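Local coordinates for PixA inclusion body protein (Burkholderia cenocepacia, PDB 4LZK) that is of unknown function but belongs to the PixA family of bacterial inclusion body proteins, at residues 50-63 with 67-80. Numbering follows the deposited sequence.
Sequences STALFMLNGHAPGV and EGNGNLGLKLNVGD
Met-55 meets Gly-68 and the type I turn Asn-69 to Leu-72 with both backbone and side chain, and this is the tightly packed part of the contact. Gly-68 N donates to Met-55 O at 3.0 Å, whereas the return bond from Met-55 N to Asn-69 O is weak (N-H...O angle 132°). The CG of Met-55 lies anti to its carbonyl carbon (chi1 -77°) and the chain bends only at chi3, which brings the selenium (SE) of this selenomethionine to 3.9 Å from Leu-72 CB; the two side chains run nearly perpendicular. Gly-70 CA packs against Ser-50 O in a CH...O contact (3.4 Å) and also lies near Leu-53 O. A water joins the same backbones, donating to Leu-53 O and accepting from Gly-70 N. Gly-68 O reaches the edge of the Phe-54 ring, near its plane, 3.2 Å from CD1. Further along, Leu-72 CD1 lies 3.3 Å from Asn-57 OD1, which also bonds Ser-65. At the far end, Asn-77 ND2 donates in the carbonyl plane of Pro-61 O, on a lone pair (3.2 Å), and also to the syn lone pair of Asp-80 OD2, so one amide group ties the two turns together. The looser rim is at Lys-75, which leads away from 50-63, its CB 5.3 Å from Gly-62 O; the modelled Glu-67 carboxylate against the His-59 ring is doubtful. The axes of segments 53-57 and 72-76 approach to 7.9 Å, their directions 20° apart, and the strands belong to different sheets, pairing with 19-26 and 172-186 respectively. Met-55 and Leu-74 pack on Ile-22 of strand 19-26, and Met-55 also touches Trp-180 and Trp-182 of strand 172-186, placing the contact where the two sheets face each other.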
loop_
_atom_site.group_PDB
_atom_site.type_symbol
_atom_site.label_atom_id
_atom_site.label_comp_id
_atom_site.label_asym_id
_atom_site.label_seq_id
_atom_site.Cartn_x
_atom_site.Cartn_y
_atom_site.Cartn_z
ATOM N N SER C 50 10.486 1.177 -13.335
ATOM C CA SER C 50 10.556 0.489 -12.056
ATOM C C SER C 50 9.352 -0.434 -11.864
ATOM O O SER C 50 9.326 -1.263 -11.007
ATOM C CB SER C 50 10.647 1.520 -10.902
ATOM O OG SER C 50 9.505 2.335 -10.960
ATOM N N THR C 51 8.389 -0.288 -12.735
ATOM C CA THR C 51 7.204 -1.113 -12.796
ATOM C C THR C 51 7.529 -2.619 -13.128
ATOM O O THR C 51 6.765 -3.574 -12.815
ATOM C CB THR C 51 6.357 -0.433 -13.891
ATOM O OG1 THR C 51 5.059 -0.171 -13.413
ATOM C CG2 THR C 51 6.365 -1.146 -15.093
ATOM N N ALA C 52 8.678 -2.825 -13.734
ATOM C CA ALA C 52 9.125 -4.144 -14.167
ATOM C C ALA C 52 9.820 -4.945 -13.075
ATOM O O ALA C 52 10.315 -6.030 -13.328
ATOM C CB ALA C 52 10.105 -3.951 -15.298
ATOM N N LEU C 53 9.910 -4.425 -11.872
ATOM C CA LEU C 53 10.605 -5.149 -10.875
ATOM C C LEU C 53 10.052 -4.817 -9.516
ATOM O O LEU C 53 9.187 -3.965 -9.399
ATOM C CB LEU C 53 12.119 -4.872 -10.959
ATOM C CG LEU C 53 12.498 -3.409 -10.625
ATOM C CD1 LEU C 53 13.596 -3.425 -9.578
ATOM C CD2 LEU C 53 12.977 -2.745 -11.879
ATOM N N PHE C 54 10.545 -5.474 -8.487
ATOM C CA PHE C 54 10.120 -5.245 -7.107
ATOM C C PHE C 54 11.416 -5.134 -6.256
ATOM O O PHE C 54 12.399 -5.821 -6.542
ATOM C CB PHE C 54 9.332 -6.433 -6.654
ATOM C CG PHE C 54 8.208 -6.811 -7.564
ATOM C CD1 PHE C 54 7.006 -6.136 -7.511
ATOM C CD2 PHE C 54 8.330 -7.851 -8.459
ATOM C CE1 PHE C 54 5.931 -6.494 -8.337
ATOM C CE2 PHE C 54 7.247 -8.222 -9.297
ATOM C CZ PHE C 54 6.056 -7.541 -9.219
HETATM N N MSE C 55 11.431 -4.318 -5.246
HETATM C CA MSE C 55 12.644 -4.216 -4.368
HETATM C C MSE C 55 12.172 -4.426 -2.932
HETATM O O MSE C 55 11.153 -3.919 -2.556
HETATM C CB MSE C 55 13.315 -2.880 -4.498
HETATM C CG MSE C 55 14.135 -2.755 -5.786
HETATM SE SE MSE C 55 15.123 -1.064 -5.950
HETATM C CE MSE C 55 16.617 -1.575 -4.883
ATOM N N LEU C 56 12.892 -5.234 -2.193
ATOM C CA LEU C 56 12.582 -5.575 -0.810
ATOM C C LEU C 56 13.805 -5.294 0.040
ATOM O O LEU C 56 14.967 -5.399 -0.474
ATOM C CB LEU C 56 12.317 -7.043 -0.772
ATOM C CG LEU C 56 11.156 -7.501 -1.700
ATOM C CD1 LEU C 56 11.101 -8.978 -1.597
ATOM C CD2 LEU C 56 9.806 -6.891 -1.421
ATOM N N ASN C 57 13.602 -4.997 1.307
ATOM C CA ASN C 57 14.703 -4.810 2.211
ATOM C C ASN C 57 14.319 -5.307 3.614
ATOM O O ASN C 57 13.152 -5.358 3.991
ATOM C CB ASN C 57 15.172 -3.328 2.262
ATOM C CG ASN C 57 14.120 -2.434 2.810
ATOM O OD1 ASN C 57 13.255 -2.011 2.075
ATOM N ND2 ASN C 57 14.080 -2.280 4.161
ATOM N N GLY C 58 15.289 -5.757 4.359
ATOM C CA GLY C 58 15.016 -6.227 5.716
ATOM C C GLY C 58 14.764 -5.078 6.665
ATOM O O GLY C 58 15.131 -3.932 6.432
ATOM N N HIS C 59 14.065 -5.373 7.731
ATOM C CA HIS C 59 13.717 -4.294 8.682
ATOM C C HIS C 59 14.842 -3.961 9.641
ATOM O O HIS C 59 15.623 -4.797 9.985
ATOM C CB HIS C 59 12.454 -4.664 9.430
ATOM C CG HIS C 59 11.272 -4.851 8.534
ATOM N ND1 HIS C 59 10.745 -3.812 7.798
ATOM C CD2 HIS C 59 10.524 -5.949 8.242
ATOM C CE1 HIS C 59 9.710 -4.253 7.110
ATOM N NE2 HIS C 59 9.556 -5.547 7.353
ATOM N N ALA C 60 14.887 -2.725 10.098
ATOM C CA ALA C 60 15.868 -2.269 11.081
ATOM C C ALA C 60 15.381 -0.951 11.698
ATOM O O ALA C 60 14.609 -0.248 11.068
ATOM C CB ALA C 60 17.229 -2.092 10.434
ATOM N N PRO C 61 15.858 -0.580 12.902
ATOM C CA PRO C 61 15.320 0.680 13.471
ATOM C C PRO C 61 15.721 1.898 12.649
ATOM O O PRO C 61 16.876 2.041 12.307
ATOM C CB PRO C 61 15.910 0.718 14.890
ATOM C CG PRO C 61 16.230 -0.723 15.184
ATOM C CD PRO C 61 16.695 -1.310 13.871
ATOM N N GLY C 62 14.758 2.710 12.247
ATOM C CA GLY C 62 15.009 3.909 11.498
ATOM C C GLY C 62 15.135 3.645 9.996
ATOM O O GLY C 62 15.503 4.525 9.229
ATOM N N VAL C 63 14.832 2.424 9.571
ATOM C CA VAL C 63 14.856 2.082 8.196
ATOM C C VAL C 63 13.393 1.856 7.728
ATOM O O VAL C 63 12.672 1.179 8.383
ATOM C CB VAL C 63 15.670 0.795 8.023
ATOM C CG1 VAL C 63 15.597 0.331 6.600
ATOM C CG2 VAL C 63 17.097 1.042 8.443
ATOM N N GLU C 67 7.862 -1.305 0.524
ATOM C CA GLU C 67 8.187 -2.723 0.290
ATOM C C GLU C 67 7.479 -3.247 -0.953
ATOM O O GLU C 67 6.271 -3.162 -1.060
ATOM C CB GLU C 67 7.762 -3.537 1.526
ATOM C CG GLU C 67 8.533 -3.120 2.796
ATOM C CD GLU C 67 8.054 -3.700 4.159
ATOM O OE1 GLU C 67 6.840 -4.046 4.359
ATOM O OE2 GLU C 67 8.936 -3.784 5.065
ATOM N N GLY C 68 8.211 -3.770 -1.904
ATOM C CA GLY C 68 7.619 -4.288 -3.094
ATOM C C GLY C 68 7.807 -3.412 -4.277
ATOM O O GLY C 68 7.941 -3.887 -5.373
ATOM N N ASN C 69 7.725 -2.105 -4.106
ATOM C CA ASN C 69 7.845 -1.221 -5.246
ATOM C C ASN C 69 9.243 -1.232 -5.885
ATOM O O ASN C 69 10.260 -1.236 -5.138
ATOM C CB ASN C 69 7.576 0.170 -4.661
ATOM C CG ASN C 69 7.448 1.209 -5.697
ATOM O OD1 ASN C 69 8.234 1.281 -6.660
ATOM N ND2 ASN C 69 6.404 1.997 -5.565
ATOM N N GLY C 70 9.372 -1.173 -7.214
ATOM C CA GLY C 70 10.669 -1.259 -7.830
ATOM C C GLY C 70 11.554 -0.025 -7.575
ATOM O O GLY C 70 12.789 -0.031 -7.748
ATOM N N ASN C 71 10.894 1.056 -7.157
ATOM C CA ASN C 71 11.532 2.275 -6.749
ATOM C C ASN C 71 12.083 2.316 -5.300
ATOM O O ASN C 71 12.908 3.207 -4.941
ATOM C CB ASN C 71 10.491 3.404 -6.935
ATOM C CG ASN C 71 11.073 4.743 -6.784
ATOM O OD1 ASN C 71 11.709 5.267 -7.712
ATOM N ND2 ASN C 71 10.863 5.336 -5.591
ATOM N N LEU C 72 11.678 1.354 -4.508
ATOM C CA LEU C 72 12.012 1.173 -3.104
ATOM C C LEU C 72 11.641 2.325 -2.163
ATOM O O LEU C 72 10.932 2.095 -1.177
ATOM C CB LEU C 72 13.444 0.678 -2.879
ATOM C CG LEU C 72 13.675 0.079 -1.459
ATOM C CD1 LEU C 72 12.704 -0.990 -1.031
ATOM C CD2 LEU C 72 15.101 -0.405 -1.264
ATOM N N GLY C 73 12.091 3.546 -2.444
ATOM C CA GLY C 73 11.787 4.668 -1.514
ATOM C C GLY C 73 12.443 4.411 -0.169
ATOM O O GLY C 73 11.834 4.584 0.911
ATOM N N LEU C 74 13.695 3.956 -0.183
ATOM C CA LEU C 74 14.367 3.527 1.044
ATOM C C LEU C 74 14.721 4.750 1.882
ATOM O O LEU C 74 15.177 5.768 1.362
ATOM C CB LEU C 74 15.655 2.807 0.702
ATOM C CG LEU C 74 16.452 2.204 1.809
ATOM C CD1 LEU C 74 15.760 1.077 2.575
ATOM C CD2 LEU C 74 17.820 1.721 1.262
ATOM N N LYS C 75 14.483 4.654 3.163
ATOM C CA LYS C 75 14.910 5.731 4.073
ATOM C C LYS C 75 15.678 5.113 5.157
ATOM O O LYS C 75 15.185 4.228 5.814
ATOM C CB LYS C 75 13.737 6.471 4.657
ATOM C CG LYS C 75 13.032 7.306 3.638
ATOM C CD LYS C 75 11.639 7.541 4.066
ATOM C CE LYS C 75 11.059 8.811 3.496
ATOM N NZ LYS C 75 11.358 9.924 4.458
ATOM N N LEU C 76 16.896 5.564 5.384
ATOM C CA LEU C 76 17.685 4.939 6.417
ATOM C C LEU C 76 18.598 5.968 7.173
ATOM O O LEU C 76 18.459 7.155 6.977
ATOM C CB LEU C 76 18.459 3.762 5.830
ATOM C CG LEU C 76 19.777 3.983 5.055
ATOM C CD1 LEU C 76 20.139 2.772 4.165
ATOM C CD2 LEU C 76 19.864 5.205 4.244
ATOM N N ASN C 77 19.441 5.488 8.050
ATOM C CA ASN C 77 20.330 6.346 8.848
ATOM C C ASN C 77 21.713 6.499 8.215
ATOM O O ASN C 77 22.284 5.504 7.761
ATOM C CB ASN C 77 20.465 5.828 10.291
ATOM C CG ASN C 77 19.145 5.386 10.886
ATOM O OD1 ASN C 77 18.440 6.207 11.505
ATOM N ND2 ASN C 77 18.788 4.053 10.702
ATOM N N VAL C 78 22.249 7.730 8.153
ATOM C CA VAL C 78 23.669 7.846 7.874
ATOM C C VAL C 78 24.457 6.859 8.754
ATOM O O VAL C 78 24.264 6.797 9.971
ATOM C CB VAL C 78 24.158 9.286 8.122
ATOM C CG1 VAL C 78 25.675 9.379 8.036
ATOM C CG2 VAL C 78 23.474 10.202 7.196
ATOM N N GLY C 79 25.381 6.131 8.193
ATOM C CA GLY C 79 26.041 5.069 8.906
ATOM C C GLY C 79 25.635 3.653 8.504
ATOM O O GLY C 79 26.433 2.748 8.603
ATOM N N ASP C 80 24.380 3.460 8.079
ATOM C CA ASP C 80 23.853 2.153 7.752
ATOM C C ASP C 80 24.553 1.639 6.507
ATOM O O ASP C 80 24.742 2.382 5.525
ATOM C CB ASP C 80 22.340 2.211 7.526
ATOM C CG ASP C 80 21.541 2.503 8.867
ATOM O OD1 ASP C 80 22.217 2.537 9.963
ATOM O OD2 ASP C 80 20.288 2.742 8.801
HETATM O O HOH W 1 7.250 -2.048 -9.223
#